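Local atomic coordinates of rhamnosidase B (Bacillus sp., PDB entry 2OKX), a protein that hydrolyses terminal alpha-L-rhamnose residues from glycosides as an alpha-L-rhamnosidase of glycoside hydrolase family 78. Residues A[150-155]-A[484-489]; A[461-466]-A[508-513]. All blocks are in the same frame, centred on the assembly; numbering follows the deposited sequence.

Contact 1 of 2, residues A[150-155]-A[484-489]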
loop_
_atom_site.group_PDB
_atom_site.type_symbol
_atom_site.label_atom_id
_atom_site.label_comp_id
_atom_site.label_asym_id
_atom_site.label_seq_id
_atom_site.Cartn_x
_atom_site.Cartn_y
_atom_site.Cartn_z
ATOM N N PHE A 150 -6.075 8.405 7.541
ATOM C CA PHE A 150 -6.651 9.685 7.135
ATOM C C PHE A 150 -5.624 10.718 6.679
ATOM O O PHE A 150 -4.502 10.754 7.184
ATOM C CB PHE A 150 -7.431 10.289 8.310
ATOM C CG PHE A 150 -8.552 9.422 8.811
ATOM C CD1 PHE A 150 -9.856 9.625 8.370
ATOM C CD2 PHE A 150 -8.304 8.400 9.718
ATOM C CE1 PHE A 150 -10.899 8.825 8.825
ATOM C CE2 PHE A 150 -9.341 7.588 10.181
ATOM C CZ PHE A 150 -10.640 7.802 9.733
ATOM N N GLY A 151 -6.025 11.552 5.721
ATOM C CA GLY A 151 -5.168 12.628 5.248
ATOM C C GLY A 151 -5.530 13.752 6.199
ATOM O O GLY A 151 -6.707 14.096 6.318
ATOM N N GLU A 152 -4.548 14.338 6.875
ATOM C CA GLU A 152 -4.861 15.362 7.862
ATOM C C GLU A 152 -5.067 16.798 7.411
ATOM O O GLU A 152 -4.667 17.206 6.322
ATOM C CB GLU A 152 -3.817 15.336 8.992
ATOM C CG GLU A 152 -2.494 16.080 8.725
ATOM C CD GLU A 152 -1.451 15.248 7.980
ATOM O OE1 GLU A 152 -0.248 15.572 8.103
ATOM O OE2 GLU A 152 -1.825 14.286 7.275
ATOM N N VAL A 153 -5.741 17.544 8.282
ATOM C CA VAL A 153 -6.014 18.965 8.103
ATOM C C VAL A 153 -5.653 19.547 9.468
ATOM O O VAL A 153 -6.294 19.229 10.474
ATOM C CB VAL A 153 -7.497 19.238 7.805
ATOM C CG1 VAL A 153 -7.767 20.735 7.869
ATOM C CG2 VAL A 153 -7.852 18.707 6.425
ATOM N N ILE A 154 -4.613 20.376 9.499
ATOM C CA ILE A 154 -4.126 20.960 10.744
ATOM C C ILE A 154 -4.117 22.480 10.725
ATOM O O ILE A 154 -3.507 23.090 9.850
ATOM C CB ILE A 154 -2.668 20.506 11.034
ATOM C CG1 ILE A 154 -2.547 18.983 10.934
ATOM C CG2 ILE A 154 -2.232 21.002 12.406
ATOM C CD1 ILE A 154 -3.294 18.214 12.007
ATOM N N ASP A 155 -4.786 23.093 11.697
ATOM C CA ASP A 155 -4.804 24.547 11.795
ATOM C C ASP A 155 -3.830 24.901 12.911
ATOM O O ASP A 155 -4.161 24.819 14.098
ATOM C CB ASP A 155 -6.211 25.047 12.125
ATOM C CG ASP A 155 -6.312 26.557 12.077
ATOM O OD1 ASP A 155 -7.430 27.073 11.855
ATOM O OD2 ASP A 155 -5.275 27.228 12.267
ATOM N N ASN A 484 -4.216 11.536 -1.236
ATOM C CA ASN A 484 -2.795 11.610 -0.885
ATOM C C ASN A 484 -2.453 13.052 -0.536
ATOM O O ASN A 484 -1.591 13.672 -1.164
ATOM C CB ASN A 484 -1.980 11.151 -2.097
ATOM C CG ASN A 484 -0.757 10.366 -1.709
ATOM O OD1 ASN A 484 -0.698 9.788 -0.626
ATOM N ND2 ASN A 484 0.222 10.317 -2.608
ATOM N N THR A 485 -3.100 13.563 0.505
ATOM C CA THR A 485 -2.951 14.964 0.857
ATOM C C THR A 485 -2.989 15.328 2.336
ATOM O O THR A 485 -3.228 14.500 3.208
ATOM C CB THR A 485 -4.110 15.752 0.245
ATOM O OG1 THR A 485 -5.321 15.348 0.899
ATOM C CG2 THR A 485 -4.260 15.458 -1.242
ATOM N N PHE A 486 -2.755 16.616 2.576
ATOM C CA PHE A 486 -2.865 17.217 3.892
ATOM C C PHE A 486 -2.992 18.719 3.681
ATOM O O PHE A 486 -2.563 19.256 2.656
ATOM C CB PHE A 486 -1.684 16.859 4.825
ATOM C CG PHE A 486 -0.410 17.637 4.586
ATOM C CD1 PHE A 486 0.766 16.965 4.262
ATOM C CD2 PHE A 486 -0.361 19.021 4.760
ATOM C CE1 PHE A 486 1.970 17.654 4.119
ATOM C CE2 PHE A 486 0.841 19.718 4.618
ATOM C CZ PHE A 486 2.006 19.033 4.298
ATOM N N ARG A 487 -3.656 19.382 4.614
ATOM C CA ARG A 487 -3.792 20.826 4.554
ATOM C C ARG A 487 -3.243 21.340 5.867
ATOM O O ARG A 487 -3.557 20.809 6.933
ATOM C CB ARG A 487 -5.249 21.269 4.405
ATOM C CG ARG A 487 -5.446 22.760 4.727
ATOM C CD ARG A 487 -6.771 23.283 4.218
ATOM N NE ARG A 487 -6.801 23.331 2.762
ATOM C CZ ARG A 487 -7.854 23.712 2.048
ATOM N NH1 ARG A 487 -8.973 24.081 2.660
ATOM N NH2 ARG A 487 -7.788 23.729 0.723
ATOM N N TYR A 488 -2.415 22.369 5.778
ATOM C CA TYR A 488 -1.806 22.978 6.946
ATOM C C TYR A 488 -2.150 24.458 6.889
ATOM O O TYR A 488 -1.906 25.120 5.877
ATOM C CB TYR A 488 -0.287 22.797 6.893
ATOM C CG TYR A 488 0.464 23.445 8.033
ATOM C CD1 TYR A 488 0.745 22.738 9.203
ATOM C CD2 TYR A 488 0.897 24.768 7.940
ATOM C CE1 TYR A 488 1.446 23.333 10.249
ATOM C CE2 TYR A 488 1.595 25.376 8.982
ATOM C CZ TYR A 488 1.866 24.653 10.129
ATOM O OH TYR A 488 2.560 25.254 11.154
ATOM N N ILE A 489 -2.744 24.966 7.963
ATOM C CA ILE A 489 -3.113 26.373 8.038
ATOM C C ILE A 489 -2.106 27.029 8.973
ATOM O O ILE A 489 -1.957 26.631 10.127
ATOM C CB ILE A 489 -4.544 26.543 8.580
ATOM C CG1 ILE A 489 -5.509 25.695 7.747
ATOM C CG2 ILE A 489 -4.957 28.008 8.501
ATOM C CD1 ILE A 489 -6.894 25.561 8.340
HETATM O O HOH W 1 -6.233 16.345 3.778
#
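Glu152 runs alongside Phe486 in the same direction, the carboxylate carbon CD of Glu152 resting 3.6 Å from CB of Phe486 and its carboxylate turned 30° from the plane of the ring. In Glu152, CG sits between the backbone N and the carbonyl carbon (chi1 82°), and a bend at chi2 sets CD alongside the first carbon of the phenylalanine side chain. Outside the pair, Glu152 OE1 is hydrogen-bonded to the hydroxyls of Tyr497 and Ser499 while OE2 makes a salt bridge with Arg503. An alanine here would probably leave Arg503 without this carboxylate partner and open a gap beside Phe486. Beneath these side chains, strand 153-155 runs parallel to strand 485-489, so that a short strand from the N-terminal region extends a sheet of the concanavalin-like domain. Arg487 N donates to Glu152 O (2.9 Å), Ile154 N to Arg487 O (2.8 Å) and Ile489 N to Ile154 O (2.8 Å). A water links Glu152 O with Thr485 OG1. On the sheet face of Val153 and Arg487, CG2 of Val153 meets CB of Arg487 at 4.2 Å. Farther along that face, Asp155 passes slantwise over Ile489, OD2 of Asp155 lying 3.8 Å from CB of Ile489, while Asp155 OD1 pairs with Arg157.

Contact 2 of 2, residues A[461-466]-A[508-513]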
loop_
_atom_site.group_PDB
_atom_site.type_symbol
_atom_site.label_atom_id
_atom_site.label_comp_id
_atom_site.label_asym_id
_atom_site.label_seq_id
_atom_site.Cartn_x
_atom_site.Cartn_y
_atom_site.Cartn_z
ATOM N N THR A 461 -2.627 31.512 6.370
ATOM C CA THR A 461 -2.207 31.053 5.052
ATOM C C THR A 461 -2.410 29.541 4.955
ATOM O O THR A 461 -2.056 28.792 5.870
ATOM C CB THR A 461 -0.720 31.385 4.781
ATOM O OG1 THR A 461 -0.540 32.808 4.775
ATOM C CG2 THR A 461 -0.284 30.823 3.432
ATOM N N ILE A 462 -3.003 29.101 3.852
ATOM C CA ILE A 462 -3.250 27.678 3.637
ATOM C C ILE A 462 -2.124 27.031 2.832
ATOM O O ILE A 462 -1.735 27.536 1.779
ATOM C CB ILE A 462 -4.566 27.451 2.869
ATOM C CG1 ILE A 462 -5.757 27.894 3.724
ATOM C CG2 ILE A 462 -4.699 25.976 2.482
ATOM C CD1 ILE A 462 -7.080 27.889 2.962
ATOM N N ILE A 463 -1.606 25.916 3.339
ATOM C CA ILE A 463 -0.552 25.173 2.659
ATOM C C ILE A 463 -1.104 23.782 2.333
ATOM O O ILE A 463 -1.251 22.941 3.225
ATOM C CB ILE A 463 0.707 25.019 3.548
ATOM C CG1 ILE A 463 1.215 26.397 3.994
ATOM C CG2 ILE A 463 1.809 24.296 2.772
ATOM C CD1 ILE A 463 1.646 27.311 2.840
ATOM N N ASP A 464 -1.423 23.555 1.060
ATOM C CA ASP A 464 -1.962 22.276 0.600
ATOM C C ASP A 464 -0.886 21.412 -0.051
ATOM O O ASP A 464 -0.092 21.898 -0.863
ATOM C CB ASP A 464 -3.085 22.507 -0.412
ATOM C CG ASP A 464 -4.389 22.927 0.242
ATOM O OD1 ASP A 464 -5.346 23.231 -0.497
ATOM O OD2 ASP A 464 -4.459 22.942 1.488
ATOM N N ALA A 465 -0.870 20.132 0.306
ATOM C CA ALA A 465 0.101 19.194 -0.240
ATOM C C ALA A 465 -0.638 18.014 -0.852
ATOM O O ALA A 465 -1.555 17.464 -0.245
ATOM C CB ALA A 465 1.038 18.715 0.857
ATOM N N TYR A 466 -0.234 17.636 -2.061
ATOM C CA TYR A 466 -0.852 16.529 -2.781
ATOM C C TYR A 466 0.214 15.822 -3.623
ATOM O O TYR A 466 0.840 16.433 -4.483
ATOM C CB TYR A 466 -1.977 17.078 -3.663
ATOM C CG TYR A 466 -2.517 16.128 -4.707
ATOM C CD1 TYR A 466 -2.853 14.810 -4.387
ATOM C CD2 TYR A 466 -2.738 16.565 -6.014
ATOM C CE1 TYR A 466 -3.398 13.950 -5.346
ATOM C CE2 TYR A 466 -3.284 15.720 -6.974
ATOM C CZ TYR A 466 -3.614 14.417 -6.633
ATOM O OH TYR A 466 -4.193 13.603 -7.579
ATOM N N LEU A 508 5.056 16.526 -5.986
ATOM C CA LEU A 508 4.243 17.122 -4.940
ATOM C C LEU A 508 3.653 18.456 -5.369
ATOM O O LEU A 508 4.377 19.390 -5.724
ATOM C CB LEU A 508 5.073 17.333 -3.671
ATOM C CG LEU A 508 4.320 17.885 -2.452
ATOM C CD1 LEU A 508 3.368 16.826 -1.911
ATOM C CD2 LEU A 508 5.314 18.286 -1.371
ATOM N N PHE A 509 2.331 18.539 -5.362
ATOM C CA PHE A 509 1.669 19.792 -5.687
ATOM C C PHE A 509 1.587 20.528 -4.357
ATOM O O PHE A 509 0.906 20.072 -3.439
ATOM C CB PHE A 509 0.253 19.556 -6.224
ATOM C CG PHE A 509 0.210 19.131 -7.662
ATOM C CD1 PHE A 509 0.548 17.833 -8.033
ATOM C CD2 PHE A 509 -0.163 20.036 -8.651
ATOM C CE1 PHE A 509 0.515 17.442 -9.377
ATOM C CE2 PHE A 509 -0.201 19.658 -9.994
ATOM C CZ PHE A 509 0.140 18.358 -10.357
ATOM N N LEU A 510 2.301 21.644 -4.240
ATOM C CA LEU A 510 2.282 22.427 -3.010
ATOM C C LEU A 510 1.572 23.716 -3.385
ATOM O O LEU A 510 2.102 24.524 -4.144
ATOM C CB LEU A 510 3.709 22.719 -2.530
ATOM C CG LEU A 510 3.812 23.384 -1.153
ATOM C CD1 LEU A 510 3.371 22.399 -0.077
ATOM C CD2 LEU A 510 5.238 23.835 -0.901
ATOM N N THR A 511 0.362 23.899 -2.867
ATOM C CA THR A 511 -0.418 25.080 -3.210
ATOM C C THR A 511 -0.655 25.997 -2.015
ATOM O O THR A 511 -1.170 25.575 -0.976
ATOM C CB THR A 511 -1.752 24.652 -3.845
ATOM O OG1 THR A 511 -1.491 23.675 -4.863
ATOM C CG2 THR A 511 -2.449 25.834 -4.488
ATOM N N VAL A 512 -0.257 27.258 -2.182
ATOM C CA VAL A 512 -0.373 28.269 -1.136
ATOM C C VAL A 512 -1.571 29.167 -1.428
ATOM O O VAL A 512 -1.668 29.741 -2.513
ATOM C CB VAL A 512 0.913 29.125 -1.071
ATOM C CG1 VAL A 512 0.843 30.105 0.101
ATOM C CG2 VAL A 512 2.132 28.213 -0.936
ATOM N N ARG A 513 -2.471 29.286 -0.457
ATOM C CA ARG A 513 -3.680 30.092 -0.626
ATOM C C ARG A 513 -3.975 31.055 0.534
ATOM O O ARG A 513 -3.552 30.837 1.669
ATOM C CB ARG A 513 -4.903 29.178 -0.781
ATOM C CG ARG A 513 -4.658 27.813 -1.431
ATOM C CD ARG A 513 -5.953 26.997 -1.416
ATOM N NE ARG A 513 -5.763 25.588 -1.768
ATOM C CZ ARG A 513 -5.745 25.114 -3.010
ATOM N NH1 ARG A 513 -5.909 25.930 -4.044
ATOM N NH2 ARG A 513 -5.567 23.816 -3.214
#
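Arg513 grips Asp464 side-on, both its NE and its NH2 donating to the single oxygen OD1 of Asp464, at 2.7 Å from NE and 2.8 Å from NH2. The two side chains cross at about a right angle, and the carboxylate plane stands 64° from the guanidinium plane. OD1 lies in the guanidinium plane, yet it is approached unequally: NH2 uses its anti lone pair, whereas NE comes from above the carboxylate plane. The arginine chain, extended from CG to NE, carries NE to the carboxylate, and chi1 of Asp464 (-77°) places its CG 3.6 Å from Arg513 NE. CG2 of Thr511 covers one guanidinium face, 3.4 Å above its plane and offset toward the rim. These residues sit on two antiparallel strands of a concanavalin-like beta domain, with Ile462-Arg513, Asp464-Thr511 and Tyr466-Phe509 as hydrogen-bonded pairs. At the far end of the Asp464 face, the side chains of Tyr466 and Phe509 run alongside each other, their rings meeting obliquely, centroids 5.8 Å apart and planes at 35°. The other face is apolar: CD1 of Ile463 meets CG2 of Val512 at 3.9 Å, and CG2 of Ile463 meets CD1 of Leu510 at 3.8 Å. Farther out, Asp436 holds Arg513 NH1 and Arg487 holds Asp464 OD2 in salt bridges, which would probably fix the rotation of both groups, while helix 397-402 packs on Asp464, Tyr466, Phe509 and Arg513.

How the contacts relate
From the N terminus, the chain first lays down strand 153-155, whose partner in contact 1 arrives only some 330 residues later, beyond strand 462-472 in the sequence. Contact 2 closes a much shorter loop, from 461-466 to 508-513, and strand 485-489 lies inside it; the two contacts therefore cross rather than nest. In space they are successive steps across one mixed sheet, in the order 153-155, 485-489, 462-472, 507-513, with centres about 10 Å apart. The middle strands join them through a probable hydrogen bond from Ile463 N to Tyr488 O. Contact 1 thus ties the N-terminal region to the concanavalin-like domain, while contact 2 is internal to that domain.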